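Local coordinates for protein CSOR (Streptomyces lividans, PDB 4ADZ) that probably represses transcription of copper-stress genes by binding operator DNA as a four-chain helical assembly, and lets go when it senses copper(I), at residues G63-L68 against S86-A91. Residues are numbered along the deposited sequence; the frame is centred on the assembly and turned at random.
With SO4 (sulfate ion), chain D; SO4 (sulfate ion), chain F.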
ATOM      1  N   GLY A  63      -9.886  16.369  11.621  1.00 13.83           N
ATOM      2  CA  GLY A  63     -10.502  15.857  12.862  1.00 14.76           C
ATOM      3  C   GLY A  63      -9.796  14.619  13.413  1.00 14.18           C
ATOM      4  O   GLY A  63      -9.459  14.518  14.609  1.00 13.29           O
ATOM      5  N   GLN A  64      -9.523  13.694  12.514  1.00 13.49           N
ATOM      6  CA  GLN A  64      -8.776  12.456  12.849  1.00 12.77           C
ATOM      7  C   GLN A  64      -7.374  12.742  13.302  1.00 11.84           C
ATOM      8  O   GLN A  64      -6.892  12.144  14.237  1.00 11.83           O
ATOM      9  CB  GLN A  64      -8.827  11.480  11.662  1.00 14.59           C
ATOM     10  CG  GLN A  64     -10.216  10.928  11.321  1.00 16.05           C
ATOM     11  CD  GLN A  64     -10.114  10.085  10.053  1.00 18.29           C
ATOM     12  OE1 GLN A  64      -9.663  10.569   9.042  1.00 21.88           O
ATOM     13  NE2 GLN A  64     -10.440   8.798  10.138  1.00 24.21           N
ATOM     14  N   ILE A  65      -6.677  13.683  12.650  1.00 11.57           N
ATOM     15  CA  ILE A  65      -5.345  13.986  12.994  1.00 11.04           C
ATOM     16  C   ILE A  65      -5.316  14.698  14.365  1.00 11.06           C
ATOM     17  O   ILE A  65      -4.398  14.469  15.186  1.00 12.69           O
ATOM     18  CB  ILE A  65      -4.601  14.835  11.956  1.00 11.88           C
ATOM     19  CG1 ILE A  65      -4.721  14.258  10.549  1.00 12.59           C
ATOM     20  CG2 ILE A  65      -3.149  15.026  12.360  1.00 12.10           C
ATOM     21  CD1 ILE A  65      -4.241  12.806  10.372  1.00 11.59           C
ATOM     22  N   ARG A  66      -6.267  15.591  14.626  1.00 12.86           N
ATOM     23  CA  ARG A  66      -6.370  16.190  15.940  1.00 13.19           C
ATOM     24  C   ARG A  66      -6.565  15.122  17.002  1.00 13.66           C
ATOM     25  O   ARG A  66      -5.984  15.220  18.089  1.00 14.59           O
ATOM     26  CB  ARG A  66      -7.502  17.237  15.997  1.00 13.83           C
ATOM     27  CG  ARG A  66      -7.116  18.491  15.199  1.00 15.35           C
ATOM     28  CD  ARG A  66      -8.044  19.683  15.481  1.00 17.57           C
ATOM     29  NE  ARG A  66      -9.403  19.314  15.246  1.00 17.97           N
ATOM     30  CZ  ARG A  66     -10.084  19.474  14.103  1.00 17.01           C
ATOM     31  NH1 ARG A  66      -9.567  20.065  13.087  1.00 18.19           N
ATOM     32  NH2 ARG A  66     -11.297  19.042  14.025  1.00 21.39           N
ATOM     33  N   GLY A  67      -7.414  14.154  16.699  1.00 13.20           N
ATOM     34  CA  GLY A  67      -7.579  12.946  17.511  1.00 14.04           C
ATOM     35  C   GLY A  67      -6.307  12.187  17.798  1.00 13.63           C
ATOM     36  O   GLY A  67      -6.023  11.820  18.964  1.00 13.34           O
ATOM     37  N   LEU A  68      -5.490  11.977  16.772  1.00 12.47           N
ATOM     38  CA  LEU A  68      -4.189  11.385  16.972  1.00 12.42           C
ATOM     39  C   LEU A  68      -3.312  12.185  17.938  1.00 13.57           C
ATOM     40  O   LEU A  68      -2.583  11.616  18.774  1.00 11.80           O
ATOM     41  CB  LEU A  68      -3.436  11.242  15.640  1.00 12.19           C
ATOM     42  CG  LEU A  68      -3.966  10.147  14.729  1.00 11.89           C
ATOM     43  CD1 LEU A  68      -3.321  10.317  13.340  1.00 12.21           C
ATOM     44  CD2 LEU A  68      -3.731   8.778  15.380  1.00 12.94           C
ATOM     45  N   SER A  86      -4.368   4.187  10.605  1.00 13.47           N
ATOM     46  CA  SER A  86      -4.769   3.429   9.440  1.00 14.89           C
ATOM     47  C   SER A  86      -6.108   3.953   8.947  1.00 16.07           C
ATOM     48  O   SER A  86      -6.319   4.119   7.729  1.00 16.76           O
ATOM     49  CB  SER A  86      -4.821   1.906   9.799  1.00 16.58           C
ATOM     50  OG  SER A  86      -3.495   1.423   9.971  1.00 18.91           O
ATOM     51  N   ALA A  87      -7.011   4.308   9.852  1.00 13.55           N
ATOM     52  CA  ALA A  87      -8.241   4.905   9.446  1.00 13.93           C
ATOM     53  C   ALA A  87      -8.020   6.232   8.693  1.00 12.22           C
ATOM     54  O   ALA A  87      -8.752   6.492   7.723  1.00 13.74           O
ATOM     55  CB  ALA A  87      -9.209   5.104  10.605  1.00 14.49           C
ATOM     56  N   SER A  88      -7.103   7.043   9.170  1.00 12.34           N
ATOM     57  CA  SER A  88      -6.820   8.353   8.534  1.00 12.91           C
ATOM     58  C   SER A  88      -6.161   8.173   7.173  1.00 12.90           C
ATOM     59  O   SER A  88      -6.517   8.841   6.213  1.00 12.02           O
ATOM     60  CB  SER A  88      -5.934   9.182   9.429  1.00 14.05           C
ATOM     61  OG  SER A  88      -6.558   9.314  10.704  1.00 16.44           O
ATOM     62  N   THR A  89      -5.274   7.213   7.048  1.00 13.23           N
ATOM     63  CA  THR A  89      -4.618   6.932   5.742  0.60 14.24           C
ATOM     64  C   THR A  89      -5.657   6.424   4.756  1.00 14.17           C
ATOM     65  O   THR A  89      -5.694   6.846   3.579  1.00 14.05           O
ATOM     66  CB  THR A  89      -3.386   5.983   5.864  0.60 15.22           C
ATOM     67  OG1 THR A  89      -3.768   4.713   6.421  0.60 15.75           O
ATOM     68  CG2 THR A  89      -2.306   6.594   6.737  0.60 14.72           C
ATOM     69  N   LYS A  90      -6.534   5.540   5.221  1.00 13.01           N
ATOM     70  CA  LYS A  90      -7.620   5.043   4.382  1.00 15.03           C
ATOM     71  C   LYS A  90      -8.495   6.161   3.884  1.00 15.06           C
ATOM     72  O   LYS A  90      -8.842   6.167   2.688  1.00 15.01           O
ATOM     73  CB  LYS A  90      -8.408   3.935   5.117  1.00 16.49           C
ATOM     74  CG  LYS A  90      -9.643   3.403   4.418  1.00 21.54           C
ATOM     75  CD  LYS A  90     -10.574   2.597   5.351  0.50 21.96           C
ATOM     76  CE  LYS A  90     -11.719   1.938   4.592  0.50 23.72           C
ATOM     77  NZ  LYS A  90     -11.199   0.992   3.572  0.50 23.16           N
ATOM     78  N   ALA A  91      -8.843   7.125   4.744  1.00 13.28           N
ATOM     79  CA  ALA A  91      -9.678   8.260   4.349  1.00 12.19           C
ATOM     80  C   ALA A  91      -8.992   9.138   3.298  1.00 11.58           C
ATOM     81  O   ALA A  91      -9.613   9.594   2.342  1.00 12.18           O
ATOM     82  CB  ALA A  91     -10.039   9.129   5.552  1.00 13.22           C
TER
HETATM   83  S   SO4 D1135     -11.964  18.540  17.934  1.00 34.15           S
HETATM   84  O1  SO4 D1135     -10.768  17.925  17.277  1.00 31.24           O
HETATM   85  O2  SO4 D1135     -11.315  19.390  18.963  1.00 38.50           O
HETATM   86  O3  SO4 D1135     -12.832  17.520  18.588  1.00 40.60           O
HETATM   87  O4  SO4 D1135     -12.771  19.187  16.928  1.00 35.65           O
HETATM   88  S   SO4 F1137      -7.109  22.673  13.294  0.50 22.55           S
HETATM   89  O1  SO4 F1137      -7.581  21.319  13.021  0.50 24.77           O
HETATM   90  O2  SO4 F1137      -5.809  22.551  14.012  0.50 27.27           O
HETATM   91  O3  SO4 F1137      -8.047  23.477  14.110  0.50 24.04           O
HETATM   92  O4  SO4 F1137      -6.928  23.382  11.996  0.50 27.57           O
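Gln64 lies over Ser88 where helices 48-73 and 78-114 pack as an antiparallel hairpin, part of the all-helical fold of CsoR-type repressors; the local axes run 9.9 Å apart at 161°. No hydrogen bond links 63-68 to 86-91. Gln64 CB meets Ser88 OG at 3.3 Å, and chi2 of 175° sets CD out toward Ser88; the carboxamide lies against the near side of the second helix, between Ala87 and Ala91. Its OE1 passes 3.6 Å from Ser88 CA and 3.8 Å from Ala91 CB, while NE2 lies 3.7 Å from Ala87 O, not a hydrogen bond. An alanine here would keep the CB contact with Ser88 but would probably open a gap beside Ser88 and take the carboxamide away from Ala87 and Ala91. From the flank, Ile65 CD1 reaches Ser88 CB at 4.1 Å; Ile65 also packs on Glu62 of the second subunit. Leu68 continues the hairpin interface onto Ile81, Gln84 and Val85. Ser88 OG is hydrogen-bonded to Gln84 O, one turn earlier in its own helix, and Gln84 NE2 ties the helices together by bonding to Gln64 O. On the far side of helix 48-73, Arg66 binds sulfate, probably from the crystallisation liquor, with NE giving a nearly straight bond (172°) to O1 of the chain D sulfate at 2.8 Å.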